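Local coordinates for protein HTH-type transcriptional regulator KdgR (Escherichia coli, PDB 1YSP) that represses transcription of genes for transport and catabolism of 2-keto-3-deoxygluconate, and is represented here by its C-terminal IclR-type domain, at residues R107-N115 / L122-F130. Numbering follows the deposited sequence.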
loop_
_atom_site.group_PDB
_atom_site.type_symbol
_atom_site.label_atom_id
_atom_site.label_comp_id
_atom_site.label_asym_id
_atom_site.label_seq_id
_atom_site.Cartn_x
_atom_site.Cartn_y
_atom_site.Cartn_z
ATOM N N ARG A 107 -10.046 1.977 4.992
ATOM C CA ARG A 107 -10.597 3.331 4.803
ATOM C C ARG A 107 -10.769 4.059 6.149
ATOM O O ARG A 107 -10.316 5.229 6.320
ATOM C CB ARG A 107 -11.881 3.308 3.945
ATOM C CG ARG A 107 -12.172 4.622 3.195
ATOM C CD ARG A 107 -13.525 4.600 2.440
ATOM N NE ARG A 107 -14.034 5.978 2.320
ATOM C CZ ARG A 107 -14.283 6.633 1.180
ATOM N NH1 ARG A 107 -14.127 6.049 -0.007
ATOM N NH2 ARG A 107 -14.723 7.889 1.233
ATOM N N GLU A 108 -11.341 3.362 7.118
ATOM C CA GLU A 108 -11.605 3.912 8.452
ATOM C C GLU A 108 -10.320 4.389 9.152
ATOM O O GLU A 108 -10.308 5.462 9.742
ATOM C CB GLU A 108 -12.326 2.856 9.282
ATOM C CG GLU A 108 -12.802 3.268 10.622
ATOM C CD GLU A 108 -13.314 2.069 11.348
ATOM O OE1 GLU A 108 -12.592 1.585 12.250
ATOM O OE2 GLU A 108 -14.388 1.557 10.949
ATOM N N GLN A 109 -9.248 3.597 9.078
ATOM C CA GLN A 109 -8.006 3.899 9.820
ATOM C C GLN A 109 -6.991 4.726 9.034
ATOM O O GLN A 109 -6.069 5.271 9.632
ATOM C CB GLN A 109 -7.369 2.617 10.364
ATOM C CG GLN A 109 -6.762 1.727 9.247
ATOM C CD GLN A 109 -6.432 0.323 9.748
ATOM O OE1 GLN A 109 -6.755 -0.033 10.879
ATOM N NE2 GLN A 109 -5.778 -0.468 8.921
ATOM N N GLY A 110 -7.155 4.810 7.708
ATOM C CA GLY A 110 -6.286 5.603 6.845
ATOM C C GLY A 110 -5.008 4.942 6.360
ATOM O O GLY A 110 -4.156 5.599 5.748
ATOM N N TYR A 111 -4.872 3.624 6.585
ATOM C CA TYR A 111 -3.719 2.876 6.096
ATOM C C TYR A 111 -4.115 1.409 5.932
ATOM O O TYR A 111 -5.090 0.940 6.546
ATOM C CB TYR A 111 -2.499 2.944 7.050
ATOM C CG TYR A 111 -2.736 2.299 8.407
ATOM C CD1 TYR A 111 -2.418 0.932 8.661
ATOM C CD2 TYR A 111 -3.209 3.057 9.439
ATOM C CE1 TYR A 111 -2.641 0.386 9.968
ATOM C CE2 TYR A 111 -3.416 2.544 10.715
ATOM C CZ TYR A 111 -3.118 1.225 10.968
ATOM O OH TYR A 111 -3.368 0.787 12.246
ATOM N N GLY A 112 -3.341 0.702 5.118
ATOM C CA GLY A 112 -3.583 -0.728 4.842
ATOM C C GLY A 112 -2.345 -1.469 5.268
ATOM O O GLY A 112 -1.257 -0.883 5.402
ATOM N N GLU A 113 -2.494 -2.765 5.520
ATOM C CA GLU A 113 -1.338 -3.539 5.953
ATOM C C GLU A 113 -1.280 -4.856 5.245
ATOM O O GLU A 113 -2.312 -5.355 4.721
ATOM C CB GLU A 113 -1.396 -3.834 7.453
ATOM C CG GLU A 113 -1.086 -2.736 8.426
ATOM C CD GLU A 113 -1.147 -3.281 9.886
ATOM O OE1 GLU A 113 -2.216 -3.170 10.560
ATOM O OE2 GLU A 113 -0.126 -3.832 10.347
ATOM N N ASP A 114 -0.084 -5.442 5.232
ATOM C CA ASP A 114 0.142 -6.816 4.857
ATOM C C ASP A 114 0.854 -7.381 6.070
ATOM O O ASP A 114 2.031 -7.112 6.257
ATOM C CB ASP A 114 1.059 -6.900 3.623
ATOM C CG ASP A 114 1.713 -8.294 3.448
ATOM O OD1 ASP A 114 1.283 -9.304 4.075
ATOM O OD2 ASP A 114 2.658 -8.403 2.681
ATOM N N ASN A 115 0.126 -8.103 6.907
ATOM C CA ASN A 115 0.682 -8.705 8.105
ATOM C C ASN A 115 0.956 -10.198 7.861
ATOM O O ASN A 115 0.107 -11.068 8.128
ATOM C CB ASN A 115 -0.253 -8.453 9.279
ATOM C CG ASN A 115 0.294 -8.976 10.598
ATOM O OD1 ASN A 115 1.461 -9.343 10.679
ATOM N ND2 ASN A 115 -0.559 -9.042 11.618
ATOM N N LEU A 122 7.321 -11.303 6.721
ATOM C CA LEU A 122 7.294 -9.998 6.018
ATOM C C LEU A 122 6.040 -9.174 6.390
ATOM O O LEU A 122 4.915 -9.674 6.292
ATOM C CB LEU A 122 7.398 -10.198 4.488
ATOM C CG LEU A 122 7.145 -9.022 3.526
ATOM C CD1 LEU A 122 8.424 -8.173 3.432
ATOM C CD2 LEU A 122 6.717 -9.485 2.110
ATOM N N ARG A 123 6.232 -7.928 6.831
ATOM C CA ARG A 123 5.090 -7.074 7.105
ATOM C C ARG A 123 5.273 -5.744 6.381
ATOM O O ARG A 123 6.400 -5.263 6.259
ATOM C CB ARG A 123 4.874 -6.865 8.590
ATOM C CG ARG A 123 3.543 -6.193 8.834
ATOM C CD ARG A 123 3.348 -5.550 10.177
ATOM N NE ARG A 123 3.093 -6.454 11.271
ATOM C CZ ARG A 123 2.100 -6.326 12.151
ATOM N NH1 ARG A 123 1.189 -5.358 12.042
ATOM N NH2 ARG A 123 2.012 -7.184 13.153
ATOM N N CYS A 124 4.169 -5.188 5.886
ATOM C CA CYS A 124 4.191 -3.903 5.165
ATOM C C CYS A 124 3.038 -3.046 5.645
ATOM O O CYS A 124 1.991 -3.566 6.111
ATOM C CB CYS A 124 4.120 -4.137 3.641
ATOM S SG CYS A 124 5.647 -4.866 2.966
ATOM N N ILE A 125 3.237 -1.724 5.617
ATOM C CA ILE A 125 2.202 -0.787 5.989
ATOM C C ILE A 125 2.130 0.235 4.823
ATOM O O ILE A 125 3.191 0.600 4.303
ATOM C CB ILE A 125 2.497 0.021 7.287
ATOM C CG1 ILE A 125 2.827 -0.907 8.497
ATOM C CG2 ILE A 125 1.362 1.050 7.549
ATOM C CD1 ILE A 125 3.540 -0.147 9.622
ATOM N N ALA A 126 0.920 0.645 4.414
ATOM C CA ALA A 126 0.845 1.582 3.250
ATOM C C ALA A 126 -0.233 2.591 3.430
ATOM O O ALA A 126 -1.196 2.343 4.176
ATOM C CB ALA A 126 0.618 0.815 1.951
ATOM N N VAL A 127 -0.093 3.727 2.702
ATOM C CA VAL A 127 -1.038 4.801 2.746
ATOM C C VAL A 127 -1.371 5.242 1.329
ATOM O O VAL A 127 -0.573 5.049 0.432
ATOM C CB VAL A 127 -0.548 6.066 3.570
ATOM C CG1 VAL A 127 -0.394 5.715 5.111
ATOM C CG2 VAL A 127 0.695 6.674 2.946
ATOM N N PRO A 128 -2.586 5.796 1.141
ATOM C CA PRO A 128 -2.995 6.246 -0.204
ATOM C C PRO A 128 -2.292 7.538 -0.687
ATOM O O PRO A 128 -2.098 8.462 0.119
ATOM C CB PRO A 128 -4.490 6.476 -0.026
ATOM C CG PRO A 128 -4.636 6.900 1.452
ATOM C CD PRO A 128 -3.658 5.967 2.150
ATOM N N VAL A 129 -2.015 7.621 -1.991
ATOM C CA VAL A 129 -1.512 8.848 -2.601
ATOM C C VAL A 129 -2.629 9.234 -3.564
ATOM O O VAL A 129 -3.053 8.428 -4.365
ATOM C CB VAL A 129 -0.177 8.616 -3.335
ATOM C CG1 VAL A 129 0.200 9.802 -4.273
ATOM C CG2 VAL A 129 0.942 8.371 -2.323
ATOM N N PHE A 130 -3.094 10.474 -3.464
ATOM C CA PHE A 130 -4.297 10.923 -4.172
ATOM C C PHE A 130 -3.916 11.787 -5.368
ATOM O O PHE A 130 -2.880 12.485 -5.357
ATOM C CB PHE A 130 -5.194 11.708 -3.239
ATOM C CG PHE A 130 -5.743 10.916 -2.093
ATOM C CD1 PHE A 130 -6.865 10.095 -2.258
ATOM C CD2 PHE A 130 -5.149 11.002 -0.834
ATOM C CE1 PHE A 130 -7.378 9.380 -1.174
ATOM C CE2 PHE A 130 -5.630 10.291 0.245
ATOM C CZ PHE A 130 -6.732 9.461 0.087
HETATM O O HOH W 1 3.802 -10.644 3.735
#
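Gly112 and Ala126 form one hydrogen-bonded pair of an antiparallel beta hairpin, and Asp114 and Cys124 form the other; strand 112-115 is the outermost strand on this side of the six-stranded sheet of the GAF-like IclR C-terminal domain. Gly112 N donates to Ala126 O at 2.9 Å, and Ala126 N returns the bond to Gly112 O. At the non-hydrogen-bonded pair of Asn115 and Arg123, the arginine gathers the polar side chains of one face. Its chain runs out from the strand and bends at chi3 (-76°), which turns the guanidinium back over strand 112-115. There NH1 meets Glu113 OE2 at 2.6 Å in a salt bridge, the carboxylate oxygen lying at the guanidinium edge with the two planes 25° apart; the N-H points poorly, so the hydrogen bond within it is weak. Asn115 lies over one guanidinium face, its OD1 3.3 Å from Arg123 NH2 at an angle too poor for a hydrogen bond. Farther along this face, Tyr111 CD1 touches Ile125 CG2 at 3.9 Å. The Tyr111 ring carries Glu113 CG at its edge and Gln109 NE2 over one face, and that same amide nitrogen donates to Tyr111 O. Ile125 and Val127 also pack on helix 151-172, whereas Cys124 and Ala126, on the opposite face, touch helix 62-69. With CG swung away from its own backbone N (chi1 161°), Asp114 sends OD1 to the backbone N of Glu117 in the connecting loop, while a water 2.7 Å from Asp114 OD2 also reaches Leu122 O at 3.0 Å.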